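Local coordinates for protein esterase (Alcaligenes sp., PDB 1QLW) that probably hydrolyses carboxylic esters, acting as a bacterial esterase of the alpha/beta hydrolase fold with a likely serine nucleophile, at residues Cys71-Met76 against Gln170-Asp175; Gln49-Tyr54 against Val101-Gly106; Leu203-Ser208 against Ser297-Gln302; Trp142-Phe147 against Phe259-Pro264. One frame throughout, in Å; residues are numbered along the deposited sequence.

Interaction 1 (Cys71-Met76 against Gln170-Asp175)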
loop_
_atom_site.group_PDB
_atom_site.type_symbol
_atom_site.label_atom_id
_atom_site.label_comp_id
_atom_site.label_asym_id
_atom_site.label_seq_id
_atom_site.Cartn_x
_atom_site.Cartn_y
_atom_site.Cartn_z
ATOM N N CYS A 71 -12.290 4.467 6.760
ATOM C CA CYS A 71 -12.506 3.039 6.913
ATOM C C CYS A 71 -12.411 2.318 5.592
ATOM O O CYS A 71 -12.647 2.867 4.520
ATOM C CB CYS A 71 -13.861 2.650 7.498
ATOM S SG CYS A 71 -15.171 2.346 6.291
ATOM N N CYS A 72 -12.074 1.019 5.660
ATOM C CA CYS A 72 -12.370 0.118 4.565
ATOM C C CYS A 72 -11.584 0.424 3.298
ATOM O O CYS A 72 -11.920 -0.093 2.228
ATOM C CB CYS A 72 -13.901 0.229 4.251
ATOM S SG CYS A 72 -15.003 0.416 5.633
ATOM N N LEU A 73 -10.559 1.250 3.399
ATOM C CA LEU A 73 -9.836 1.845 2.295
ATOM C C LEU A 73 -8.380 2.008 2.711
ATOM O O LEU A 73 -8.030 1.804 3.876
ATOM C CB LEU A 73 -10.435 3.227 1.955
ATOM C CG LEU A 73 -11.861 3.241 1.419
ATOM C CD1 LEU A 73 -12.459 4.648 1.553
ATOM C CD2 LEU A 73 -11.887 2.766 -0.019
ATOM N N THR A 74 -7.551 2.400 1.757
ATOM C CA THR A 74 -6.145 2.688 2.012
ATOM C C THR A 74 -5.835 4.061 1.434
ATOM O O THR A 74 -6.721 4.813 1.013
ATOM C CB THR A 74 -5.220 1.632 1.385
ATOM O OG1 THR A 74 -5.240 1.765 -0.044
ATOM C CG2 THR A 74 -5.600 0.232 1.819
ATOM N N GLY A 75 -4.556 4.420 1.383
ATOM C CA GLY A 75 -4.138 5.673 0.764
ATOM C C GLY A 75 -4.466 5.748 -0.710
ATOM O O GLY A 75 -4.453 6.844 -1.294
ATOM N N MET A 76 -4.795 4.613 -1.351
ATOM C CA MET A 76 -5.376 4.623 -2.690
ATOM C C MET A 76 -6.550 5.579 -2.788
ATOM O O MET A 76 -6.804 6.094 -3.893
ATOM C CB MET A 76 -5.826 3.198 -3.032
ATOM C CG MET A 76 -6.590 3.058 -4.331
ATOM S SD MET A 76 -5.571 3.404 -5.782
ATOM C CE MET A 76 -6.800 3.378 -7.083
ATOM N N GLN A 170 -12.813 -2.631 -5.925
ATOM C CA GLN A 170 -11.464 -3.155 -5.944
ATOM C C GLN A 170 -10.564 -2.506 -4.898
ATOM O O GLN A 170 -9.624 -3.173 -4.439
ATOM C CB GLN A 170 -10.813 -2.976 -7.320
ATOM C CG GLN A 170 -11.323 -3.909 -8.389
ATOM C CD GLN A 170 -10.737 -3.570 -9.752
ATOM O OE1 GLN A 170 -10.750 -2.391 -10.132
ATOM N NE2 GLN A 170 -10.214 -4.542 -10.475
ATOM N N GLN A 171 -10.763 -1.224 -4.577
ATOM C CA GLN A 171 -9.856 -0.571 -3.647
ATOM C C GLN A 171 -10.273 -0.717 -2.191
ATOM O O GLN A 171 -9.535 -0.242 -1.312
ATOM C CB GLN A 171 -9.611 0.885 -4.007
ATOM C CG GLN A 171 -10.758 1.848 -3.760
ATOM C CD GLN A 171 -10.321 3.284 -3.976
ATOM O OE1 GLN A 171 -10.220 3.742 -5.150
ATOM N NE2 GLN A 171 -10.039 3.998 -2.933
ATOM N N MET A 172 -11.398 -1.349 -1.911
ATOM C CA MET A 172 -11.868 -1.533 -0.541
ATOM C C MET A 172 -11.258 -2.793 0.056
ATOM O O MET A 172 -11.062 -3.803 -0.634
ATOM C CB MET A 172 -13.402 -1.601 -0.519
ATOM C CG MET A 172 -13.982 -0.263 -0.964
ATOM S SD MET A 172 -15.764 -0.110 -0.698
ATOM C CE MET A 172 -15.801 -0.022 1.098
ATOM N N VAL A 173 -10.930 -2.701 1.341
ATOM C CA VAL A 173 -10.175 -3.723 2.060
ATOM C C VAL A 173 -10.761 -3.957 3.437
ATOM O O VAL A 173 -11.427 -3.077 4.002
ATOM C CB VAL A 173 -8.689 -3.297 2.205
ATOM C CG1 VAL A 173 -7.999 -3.091 0.859
ATOM C CG2 VAL A 173 -8.532 -2.039 3.050
ATOM N N PRO A 174 -10.452 -5.098 4.058
ATOM C CA PRO A 174 -10.825 -5.316 5.455
ATOM C C PRO A 174 -10.194 -4.298 6.382
ATOM O O PRO A 174 -9.090 -3.804 6.161
ATOM C CB PRO A 174 -10.311 -6.725 5.751
ATOM C CG PRO A 174 -10.318 -7.391 4.422
ATOM C CD PRO A 174 -9.884 -6.325 3.440
ATOM N N ASP A 175 -10.904 -4.058 7.469
ATOM C CA ASP A 175 -10.566 -3.023 8.437
ATOM C C ASP A 175 -10.344 -3.640 9.803
ATOM O O ASP A 175 -11.211 -4.353 10.313
ATOM C CB ASP A 175 -11.694 -1.994 8.439
ATOM C CG ASP A 175 -11.299 -0.685 9.052
ATOM O OD1 ASP A 175 -10.576 -0.704 10.062
ATOM O OD2 ASP A 175 -11.738 0.364 8.517
HETATM O O HOH W 1 -6.619 -0.256 -1.413
HETATM O O HOH W 2 -8.590 2.482 -0.963
#
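Loop 71-76 passes beside segment 170-175 where it leaves helix 165-171, coming closest at L73 and M172, whose CA atoms lie 4.9 Å apart. One backbone bond ties the adjacent pair: V173 N donates to C72 O at 2.9 Å, approaching from above the carbonyl plane with a fairly straight N-H (161°). C72 is gripped at its amide too, since C72 N reaches D175 OD2 over 3.0 Å, meeting that oxygen from above the carboxylate plane. CG of D175 stands anti to its backbone N, which turns the acid back to the loop; OD1 forms a salt bridge with R107 and OD2 also takes Q207 NE2, so the group is probably ionised. The bend of M172 at chi3 (70°) lays its methyl CE against C72 CB, 3.7 Å away. Farther along, L73 CD2 touches M172 CG alongside, while the M76 chain crosses Q171 at about a right angle with its CG on Q171 CB. Two waters bridge the polar gap: both donate to Q171 O, one accepting from T74 OG1 and the other from T74 N. T74 OG1 in turn accepts from M76 N (3.2 Å), an ST turn that opens the 3-10 segment. C71 and C72 form a vicinal disulfide, SG to SG 2.0 Å. Directly after strand 65-68 and beside Q207, this loop occupies the place consistent with the oxyanion-hole loop of alpha/beta hydrolases.

Interaction 2 (Gln49-Tyr54 against Val101-Gly106)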
loop_
_atom_site.group_PDB
_atom_site.type_symbol
_atom_site.label_atom_id
_atom_site.label_comp_id
_atom_site.label_asym_id
_atom_site.label_seq_id
_atom_site.Cartn_x
_atom_site.Cartn_y
_atom_site.Cartn_z
ATOM N N GLN A 49 3.252 0.490 13.187
ATOM C CA GLN A 49 3.920 1.485 12.375
ATOM C C GLN A 49 3.001 1.945 11.238
ATOM O O GLN A 49 2.131 1.212 10.765
ATOM C CB GLN A 49 5.223 0.912 11.790
ATOM C CG GLN A 49 5.060 -0.281 10.845
ATOM C CD GLN A 49 5.109 -1.600 11.567
ATOM O OE1 GLN A 49 4.714 -1.716 12.714
ATOM N NE2 GLN A 49 5.655 -2.649 10.967
ATOM N N MET A 50 3.281 3.146 10.732
ATOM C CA MET A 50 2.457 3.786 9.699
ATOM C C MET A 50 3.288 4.038 8.443
ATOM O O MET A 50 4.297 4.771 8.507
ATOM C CB MET A 50 1.910 5.109 10.255
ATOM C CG MET A 50 1.108 5.928 9.258
ATOM S SD MET A 50 0.450 7.430 10.015
ATOM C CE MET A 50 1.906 8.486 10.030
ATOM N N TYR A 51 2.866 3.477 7.325
ATOM C CA TYR A 51 3.472 3.735 6.015
ATOM C C TYR A 51 3.170 5.153 5.553
ATOM O O TYR A 51 2.028 5.617 5.644
ATOM C CB TYR A 51 2.854 2.773 5.005
ATOM C CG TYR A 51 3.252 3.002 3.560
ATOM C CD1 TYR A 51 4.534 2.670 3.105
ATOM C CD2 TYR A 51 2.358 3.536 2.654
ATOM C CE1 TYR A 51 4.885 2.875 1.786
ATOM C CE2 TYR A 51 2.714 3.733 1.329
ATOM C CZ TYR A 51 3.982 3.380 0.891
ATOM O OH TYR A 51 4.275 3.566 -0.447
ATOM N N VAL A 52 4.187 5.814 5.014
ATOM C CA VAL A 52 4.075 7.161 4.487
ATOM C C VAL A 52 4.756 7.235 3.120
ATOM O O VAL A 52 5.949 6.934 3.016
ATOM C CB VAL A 52 4.724 8.203 5.419
ATOM C CG1 VAL A 52 4.460 9.612 4.899
ATOM C CG2 VAL A 52 4.241 8.046 6.861
ATOM N N ARG A 53 4.031 7.673 2.100
ATOM C CA ARG A 53 4.587 7.926 0.769
ATOM C C ARG A 53 4.562 9.429 0.559
ATOM O O ARG A 53 3.507 10.055 0.726
ATOM C CB ARG A 53 3.753 7.241 -0.310
ATOM C CG ARG A 53 4.220 7.537 -1.727
ATOM C CD ARG A 53 5.541 6.926 -2.014
ATOM N NE ARG A 53 5.802 6.909 -3.452
ATOM C CZ ARG A 53 6.953 6.537 -3.987
ATOM N NH1 ARG A 53 7.906 6.183 -3.137
ATOM N NH2 ARG A 53 7.145 6.514 -5.300
ATOM N N TYR A 54 5.687 10.044 0.219
ATOM C CA TYR A 54 5.768 11.490 0.034
ATOM C C TYR A 54 6.180 11.819 -1.402
ATOM O O TYR A 54 6.956 11.118 -2.064
ATOM C CB TYR A 54 6.730 12.132 1.045
ATOM C CG TYR A 54 8.200 11.838 0.884
ATOM C CD1 TYR A 54 9.002 12.638 0.073
ATOM C CD2 TYR A 54 8.813 10.776 1.547
ATOM C CE1 TYR A 54 10.352 12.382 -0.078
ATOM C CE2 TYR A 54 10.170 10.532 1.392
ATOM C CZ TYR A 54 10.940 11.320 0.572
ATOM O OH TYR A 54 12.276 11.031 0.417
ATOM N N VAL A 101 1.071 10.783 1.976
ATOM C CA VAL A 101 -0.126 9.939 1.890
ATOM C C VAL A 101 0.149 8.680 2.696
ATOM O O VAL A 101 1.067 7.913 2.362
ATOM C CB VAL A 101 -0.493 9.605 0.441
ATOM C CG1 VAL A 101 -1.708 8.677 0.407
ATOM C CG2 VAL A 101 -0.768 10.859 -0.388
ATOM N N ILE A 102 -0.642 8.464 3.739
ATOM C CA ILE A 102 -0.403 7.363 4.660
ATOM C C ILE A 102 -1.292 6.163 4.376
ATOM O O ILE A 102 -2.337 6.267 3.733
ATOM C CB ILE A 102 -0.566 7.805 6.133
ATOM C CG1 ILE A 102 -2.013 8.067 6.531
ATOM C CG2 ILE A 102 0.301 9.029 6.405
ATOM C CD1 ILE A 102 -2.501 7.541 7.820
ATOM N N ASP A 103 -0.845 5.007 4.894
ATOM C CA ASP A 103 -1.764 3.919 5.213
ATOM C C ASP A 103 -1.845 3.882 6.746
ATOM O O ASP A 103 -0.818 3.850 7.419
ATOM C CB ASP A 103 -1.342 2.548 4.697
ATOM C CG ASP A 103 -1.535 2.392 3.195
ATOM O OD1 ASP A 103 -2.289 3.204 2.593
ATOM O OD2 ASP A 103 -1.010 1.402 2.627
ATOM N N GLN A 104 -3.077 3.912 7.263
ATOM C CA GLN A 104 -3.255 3.850 8.706
ATOM C C GLN A 104 -2.528 2.653 9.306
ATOM O O GLN A 104 -2.368 1.618 8.651
ATOM C CB GLN A 104 -4.721 3.673 9.077
ATOM C CG GLN A 104 -5.594 4.912 9.017
ATOM C CD GLN A 104 -6.963 4.653 9.602
ATOM O OE1 GLN A 104 -7.077 3.991 10.650
ATOM N NE2 GLN A 104 -8.009 5.134 8.958
ATOM N N SER A 105 -2.152 2.783 10.568
ATOM C CA SER A 105 -1.669 1.616 11.303
ATOM C C SER A 105 -2.657 0.469 11.104
ATOM O O SER A 105 -3.876 0.655 11.165
ATOM C CB SER A 105 -1.576 1.972 12.779
ATOM O OG SER A 105 -0.628 2.988 13.020
ATOM N N GLY A 106 -2.131 -0.724 10.853
ATOM C CA GLY A 106 -2.957 -1.900 10.697
ATOM C C GLY A 106 -3.805 -1.932 9.443
ATOM O O GLY A 106 -4.812 -2.641 9.431
HETATM O O HOH W 3 0.613 -0.875 11.639
#
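M50 extends through chi1 (176°, CG anti to N) and chi2, which carries SD to I102 CD1 at 3.7 Å; the chi3 bend (78°) then places the methyl CE near I102 CG2. I102 holds CG1 in the crowded position between its N and carbonyl carbon, the two chains cross obliquely, and its CG2 branch meets V52 CG2 at 4.1 Å. Beneath this apolar patch the strands pair antiparallel, their segment axes 4.7 Å apart and 158° between their directions. R53 and V101 form a hydrogen-bonded pair: V101 N reaches R53 O at 2.8 Å in the carbonyl plane, and R53 N returns to V101 O at 3.0 Å from above it. V52 and I102 make the non-hydrogen-bonded pair next to it. One step further D103 N still bonds Y51 O (3.0 Å); there the regular ladder stops, though the backbones stay close, and a water joins Q49 O to G106 N. On the face of Y51, R53, V101 and D103, the Y51 and D103 side chains run side by side, ring and carboxylate turned obliquely. Their polar ends look to the dimer: Y51 OH bonds E79, and D103 OD1 forms a salt bridge with R109, both of the second subunit. Strand 43-57 is bordered by strand 13-23 on its far edge, strand 99-103 by strand 65-68, and helix 185-197 packs on the M50 and I102 face through N189 and T186.

Interaction 3 (Leu203-Ser208 against Ser297-Gln302). With SO4 (sulfate ion), chain D.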
loop_
_atom_site.group_PDB
_atom_site.type_symbol
_atom_site.label_atom_id
_atom_site.label_comp_id
_atom_site.label_asym_id
_atom_site.label_seq_id
_atom_site.Cartn_x
_atom_site.Cartn_y
_atom_site.Cartn_z
ATOM N N LEU A 203 -5.253 16.307 6.737
ATOM C CA LEU A 203 -6.520 16.179 6.021
ATOM C C LEU A 203 -6.999 14.741 6.169
ATOM O O LEU A 203 -6.349 13.802 5.728
ATOM C CB LEU A 203 -6.346 16.585 4.569
ATOM C CG LEU A 203 -7.644 16.732 3.771
ATOM C CD1 LEU A 203 -7.440 17.672 2.598
ATOM C CD2 LEU A 203 -8.159 15.386 3.330
ATOM N N SER A 204 -8.136 14.580 6.844
ATOM C CA SER A 204 -8.689 13.269 7.157
ATOM C C SER A 204 -10.077 13.072 6.588
ATOM O O SER A 204 -10.689 13.973 6.007
ATOM C CB SER A 204 -8.677 13.039 8.660
ATOM O OG SER A 204 -9.540 13.975 9.270
ATOM N N HIS A 205 -10.612 11.861 6.764
ATOM C CA HIS A 205 -11.855 11.446 6.134
ATOM C C HIS A 205 -12.588 10.432 6.986
ATOM O O HIS A 205 -12.020 9.395 7.320
ATOM C CB HIS A 205 -11.529 10.798 4.764
ATOM C CG HIS A 205 -12.708 10.435 3.920
ATOM N ND1 HIS A 205 -12.689 9.303 3.124
ATOM C CD2 HIS A 205 -13.896 11.056 3.748
ATOM C CE1 HIS A 205 -13.873 9.294 2.509
ATOM N NE2 HIS A 205 -14.623 10.332 2.841
ATOM N N SER A 206 -13.856 10.671 7.316
ATOM C CA SER A 206 -14.720 9.622 7.857
ATOM C C SER A 206 -14.204 8.949 9.108
ATOM O O SER A 206 -14.095 9.672 10.101
ATOM C CB SER A 206 -15.024 8.648 6.713
ATOM O OG SER A 206 -16.265 8.004 6.966
ATOM N N GLN A 207 -13.878 7.658 9.138
ATOM C CA GLN A 207 -13.305 7.033 10.339
ATOM C C GLN A 207 -12.114 7.795 10.894
ATOM O O GLN A 207 -11.922 7.845 12.112
ATOM C CB GLN A 207 -12.839 5.630 9.923
ATOM C CG GLN A 207 -12.040 4.855 10.965
ATOM C CD GLN A 207 -11.497 3.631 10.261
ATOM O OE1 GLN A 207 -10.468 3.717 9.571
ATOM N NE2 GLN A 207 -12.183 2.511 10.343
ATOM N N SER A 208 -11.258 8.337 10.031
ATOM C CA SER A 208 -10.093 9.079 10.509
ATOM C C SER A 208 -10.411 10.549 10.719
ATOM O O SER A 208 -9.512 11.304 11.115
ATOM C CB SER A 208 -8.893 8.958 9.579
ATOM O OG SER A 208 -9.200 9.599 8.350
ATOM N N SER A 297 -20.968 12.933 -3.012
ATOM C CA SER A 297 -21.087 11.752 -2.180
ATOM C C SER A 297 -20.121 11.854 -1.005
ATOM O O SER A 297 -19.335 12.800 -0.869
ATOM C CB SER A 297 -20.758 10.504 -2.995
ATOM O OG SER A 297 -19.360 10.374 -3.241
ATOM N N HIS A 298 -20.109 10.797 -0.187
ATOM C CA HIS A 298 -19.097 10.730 0.869
ATOM C C HIS A 298 -17.680 10.626 0.308
ATOM O O HIS A 298 -16.721 11.038 0.953
ATOM C CB HIS A 298 -19.390 9.496 1.721
ATOM C CG HIS A 298 -18.471 9.294 2.866
ATOM N ND1 HIS A 298 -18.315 10.221 3.880
ATOM C CD2 HIS A 298 -17.656 8.261 3.186
ATOM C CE1 HIS A 298 -17.429 9.756 4.749
ATOM N NE2 HIS A 298 -17.046 8.540 4.372
ATOM N N MET A 299 -17.553 10.053 -0.885
ATOM C CA MET A 299 -16.277 9.886 -1.557
ATOM C C MET A 299 -15.985 11.088 -2.446
ATOM O O MET A 299 -15.588 10.954 -3.613
ATOM C CB MET A 299 -16.272 8.582 -2.353
ATOM C CG MET A 299 -16.470 7.339 -1.517
ATOM S SD MET A 299 -15.239 7.046 -0.258
ATOM C CE MET A 299 -13.751 6.890 -1.236
ATOM N N MET A 300 -16.108 12.290 -1.876
ATOM C CA MET A 300 -16.082 13.504 -2.702
ATOM C C MET A 300 -14.727 13.749 -3.359
ATOM O O MET A 300 -14.657 14.431 -4.383
ATOM C CB MET A 300 -16.551 14.711 -1.907
ATOM C CG MET A 300 -15.598 15.087 -0.785
ATOM S SD MET A 300 -16.197 16.534 0.140
ATOM C CE MET A 300 -17.613 15.785 0.967
ATOM N N MET A 301 -13.646 13.210 -2.795
ATOM C CA MET A 301 -12.328 13.291 -3.408
ATOM C C MET A 301 -12.230 12.462 -4.684
ATOM O O MET A 301 -11.294 12.637 -5.467
ATOM C CB MET A 301 -11.218 12.906 -2.435
ATOM C CG MET A 301 -11.127 11.442 -2.038
ATOM S SD MET A 301 -12.528 10.766 -1.113
ATOM C CE MET A 301 -12.315 11.684 0.436
ATOM N N GLN A 302 -13.198 11.581 -4.936
ATOM C CA GLN A 302 -13.269 10.749 -6.123
ATOM C C GLN A 302 -14.407 11.154 -7.073
ATOM O O GLN A 302 -14.533 10.585 -8.165
ATOM C CB GLN A 302 -13.481 9.271 -5.748
ATOM C CG GLN A 302 -12.311 8.717 -4.942
ATOM C CD GLN A 302 -12.507 7.286 -4.498
ATOM O OE1 GLN A 302 -13.538 6.672 -4.751
ATOM N NE2 GLN A 302 -11.484 6.784 -3.812
HETATM S S SO4 D . -16.983 6.047 10.327
HETATM O O1 SO4 D . -18.338 5.420 10.586
HETATM O O2 SO4 D . -17.233 7.245 9.435
HETATM O O3 SO4 D . -16.137 5.029 9.634
HETATM O O4 SO4 D . -16.394 6.545 11.596
#
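The H205 imidazole is packed on both faces: M301 CE sits over the centre of one, 3.5 Å from the ring centroid, S206 CB lies over the other, and M299 SD meets the edge in plane. Against H298 the ring makes an offset stack, centroids 4.3 Å apart and planes at 26°, with H205 NE2 poised over the rim of the H298 face. That nitrogen donates to H298 O at 2.9 Å, so H205 steadies the backbone of the histidine it stacks on. M301 gets its methyl there by bending at both chi2 and chi3. At the edge of H298, S206 OG lies 2.8 Å from NE2, while ND1 bonds E230 OE1. This Ser-His-Glu chain is consistent with the catalytic triad of an alpha/beta hydrolase, the carboxylate probably raising the basicity of the imidazole. S206 supports the reading: its phi of 57° and psi of -116° are the strained values of a nucleophile elbow, in the sequence S204-H205-S206-Q207-S208. S206 OG also donates to O2 of a sulfate ion at 2.8 Å, which R265 binds too; the ion probably comes from the crystallisation liquor. S206 thus tops strand 200-205, which runs parallel between strands 65-68 and 223-229, while H298 is delivered by the loop linking strand 283-287 to helix 306-319, with Q302 of that loop resting on helix 165-171.

Interaction 4 (Trp142-Phe147 against Phe259-Pro264)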
loop_
_atom_site.group_PDB
_atom_site.type_symbol
_atom_site.label_atom_id
_atom_site.label_comp_id
_atom_site.label_asym_id
_atom_site.label_seq_id
_atom_site.Cartn_x
_atom_site.Cartn_y
_atom_site.Cartn_z
ATOM N N TRP A 142 -22.671 1.306 -0.608
ATOM C CA TRP A 142 -23.494 2.179 -1.447
ATOM C C TRP A 142 -24.279 3.178 -0.606
ATOM O O TRP A 142 -24.375 4.362 -0.935
ATOM C CB TRP A 142 -24.460 1.286 -2.212
ATOM C CG TRP A 142 -25.242 1.916 -3.311
ATOM C CD1 TRP A 142 -26.468 2.513 -3.229
ATOM C CD2 TRP A 142 -24.860 1.963 -4.689
ATOM N NE1 TRP A 142 -26.868 2.931 -4.479
ATOM C CE2 TRP A 142 -25.896 2.600 -5.394
ATOM C CE3 TRP A 142 -23.729 1.523 -5.387
ATOM C CZ2 TRP A 142 -25.837 2.796 -6.774
ATOM C CZ3 TRP A 142 -23.682 1.731 -6.746
ATOM C CH2 TRP A 142 -24.724 2.363 -7.432
ATOM N N ALA A 143 -24.863 2.692 0.479
ATOM C CA ALA A 143 -25.665 3.530 1.367
ATOM C C ALA A 143 -24.787 4.350 2.294
ATOM O O ALA A 143 -25.083 5.534 2.538
ATOM C CB ALA A 143 -26.683 2.683 2.112
ATOM N N ILE A 144 -23.713 3.787 2.849
ATOM C CA ILE A 144 -22.799 4.565 3.689
ATOM C C ILE A 144 -22.233 5.758 2.932
ATOM O O ILE A 144 -22.098 6.864 3.461
ATOM C CB ILE A 144 -21.647 3.682 4.207
ATOM C CG1 ILE A 144 -22.219 2.623 5.151
ATOM C CG2 ILE A 144 -20.567 4.514 4.890
ATOM C CD1 ILE A 144 -21.303 1.466 5.485
ATOM N N PHE A 145 -21.939 5.547 1.646
ATOM C CA PHE A 145 -21.341 6.575 0.822
ATOM C C PHE A 145 -22.365 7.507 0.189
ATOM O O PHE A 145 -21.983 8.501 -0.430
ATOM C CB PHE A 145 -20.465 5.953 -0.257
ATOM C CG PHE A 145 -19.273 5.171 0.238
ATOM C CD1 PHE A 145 -18.757 5.316 1.523
ATOM C CD2 PHE A 145 -18.636 4.286 -0.606
ATOM C CE1 PHE A 145 -17.654 4.612 1.952
ATOM C CE2 PHE A 145 -17.526 3.569 -0.191
ATOM C CZ PHE A 145 -17.037 3.730 1.078
ATOM N N ARG A 146 -23.652 7.198 0.345
ATOM C CA ARG A 146 -24.753 8.009 -0.129
ATOM C C ARG A 146 -24.750 8.111 -1.651
ATOM O O ARG A 146 -25.085 9.165 -2.218
ATOM C CB ARG A 146 -24.785 9.398 0.524
ATOM C CG ARG A 146 -24.742 9.362 2.037
ATOM C CD ARG A 146 -25.123 10.703 2.671
ATOM N NE ARG A 146 -24.412 11.818 2.067
ATOM C CZ ARG A 146 -23.139 12.120 2.292
ATOM N NH1 ARG A 146 -22.445 11.455 3.224
ATOM N NH2 ARG A 146 -22.552 13.085 1.592
ATOM N N PHE A 147 -24.527 6.983 -2.321
ATOM C CA PHE A 147 -24.642 6.979 -3.767
ATOM C C PHE A 147 -26.100 6.965 -4.233
ATOM O O PHE A 147 -26.389 7.358 -5.349
ATOM C CB PHE A 147 -23.920 5.770 -4.349
ATOM C CG PHE A 147 -22.419 5.767 -4.174
ATOM C CD1 PHE A 147 -21.701 6.907 -3.860
ATOM C CD2 PHE A 147 -21.746 4.571 -4.337
ATOM C CE1 PHE A 147 -20.325 6.851 -3.720
ATOM C CE2 PHE A 147 -20.370 4.513 -4.212
ATOM C CZ PHE A 147 -19.652 5.652 -3.909
ATOM N N PHE A 259 -30.199 10.354 5.279
ATOM C CA PHE A 259 -29.504 9.233 5.896
ATOM C C PHE A 259 -29.325 9.459 7.385
ATOM O O PHE A 259 -28.524 10.313 7.800
ATOM C CB PHE A 259 -28.128 9.036 5.223
ATOM C CG PHE A 259 -28.226 8.567 3.800
ATOM C CD1 PHE A 259 -28.357 9.463 2.767
ATOM C CD2 PHE A 259 -28.177 7.217 3.469
ATOM C CE1 PHE A 259 -28.451 9.042 1.451
ATOM C CE2 PHE A 259 -28.289 6.793 2.161
ATOM C CZ PHE A 259 -28.423 7.711 1.145
ATOM N N PRO A 260 -29.944 8.624 8.208
ATOM C CA PRO A 260 -29.772 8.731 9.656
ATOM C C PRO A 260 -28.338 8.548 10.115
ATOM O O PRO A 260 -28.006 9.048 11.210
ATOM C CB PRO A 260 -30.735 7.714 10.247
ATOM C CG PRO A 260 -31.724 7.452 9.171
ATOM C CD PRO A 260 -30.990 7.637 7.861
ATOM N N ARG A 261 -27.458 7.912 9.351
ATOM C CA ARG A 261 -26.055 7.739 9.706
ATOM C C ARG A 261 -25.380 9.115 9.685
ATOM O O ARG A 261 -24.454 9.385 10.445
ATOM C CB ARG A 261 -25.317 6.781 8.760
ATOM C CG ARG A 261 -23.937 6.275 9.153
ATOM C CD ARG A 261 -23.250 5.431 8.100
ATOM N NE ARG A 261 -22.081 4.652 8.474
ATOM C CZ ARG A 261 -22.041 3.385 8.870
ATOM N NH1 ARG A 261 -23.156 2.666 8.965
ATOM N NH2 ARG A 261 -20.876 2.795 9.147
ATOM N N TRP A 262 -25.816 9.996 8.789
ATOM C CA TRP A 262 -25.096 11.199 8.453
ATOM C C TRP A 262 -25.684 12.494 8.970
ATOM O O TRP A 262 -24.936 13.378 9.383
ATOM C CB TRP A 262 -24.892 11.324 6.929
ATOM C CG TRP A 262 -23.855 10.351 6.461
ATOM C CD1 TRP A 262 -23.990 9.221 5.711
ATOM C CD2 TRP A 262 -22.454 10.434 6.790
ATOM N NE1 TRP A 262 -22.771 8.612 5.542
ATOM C CE2 TRP A 262 -21.812 9.346 6.194
ATOM C CE3 TRP A 262 -21.702 11.361 7.530
ATOM C CZ2 TRP A 262 -20.431 9.144 6.328
ATOM C CZ3 TRP A 262 -20.342 11.152 7.659
ATOM C CH2 TRP A 262 -19.725 10.056 7.064
ATOM N N ALA A 263 -27.012 12.612 9.005
ATOM C CA ALA A 263 -27.642 13.843 9.471
ATOM C C ALA A 263 -27.177 14.278 10.836
ATOM O O ALA A 263 -26.875 15.473 11.031
ATOM C CB ALA A 263 -29.157 13.722 9.374
ATOM N N PRO A 264 -27.050 13.396 11.815
ATOM C CA PRO A 264 -26.618 13.805 13.145
ATOM C C PRO A 264 -25.146 14.192 13.193
ATOM O O PRO A 264 -24.765 14.969 14.057
ATOM C CB PRO A 264 -26.889 12.621 14.053
ATOM C CG PRO A 264 -27.286 11.496 13.194
ATOM C CD PRO A 264 -27.569 12.009 11.813
#
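A Schellman motif closes helix 138-144, and the residue with positive phi, R146 (64°), sends its side chain straight into segment 259-264. R146 CG lies over the face of the F259 ring, a CH-pi contact 3.8 Å from the centroid, and CD is wedged between two aromatic groups, 3.5 Å from F259 CD1 and 3.6 Å from W262 CD1. The bend at chi3 (-49°) then lifts the guanidinium over W262, steeply tilted at 75° to the indole, so that CZ stands above the five-membered ring at 4.6 Å in a cation-pi contact. W262 is itself held by its N-H: NE1 donates to I144 O at 2.8 Å in the carbonyl plane, using an acceptor at the helix end. Beside it, I144 CG1 lies over the R261 guanidinium face, 3.8 Å from CZ. Farther out, R146 NH1 forms a salt bridge with E230 and NE bonds D254 O, which fix the rotation of its head and add a charge partner. R261 NH1 reaches K38 O of the second subunit. Within 259-264 itself, F259 O takes two donors at the start of helix 263-278, W262 N at 2.9 Å and A263 N.

Overall arrangement
Interaction 3 lies nearest the chain centre, about 6 Å from it, and the other three surround it at centre-to-centre distances of about 12 to 16 Å. Interactions 2 and 4 are farthest apart, about 27 Å between centres, on opposite sides of the molecule. Interactions 2 and 3 share the central sheet, and Q104 bonds Q207; D175 of interaction 1 reaches the same Q207, while G75 bonds D103. H298 joins interaction 3 to interaction 4 through its backbone bond with F145. Along the chain the segments of 1 alternate with those of 2 and 4, and 3 with 4. The probable active site is thus assembled from distant segments, with interactions 1, 2 and 4 also touching the second subunit.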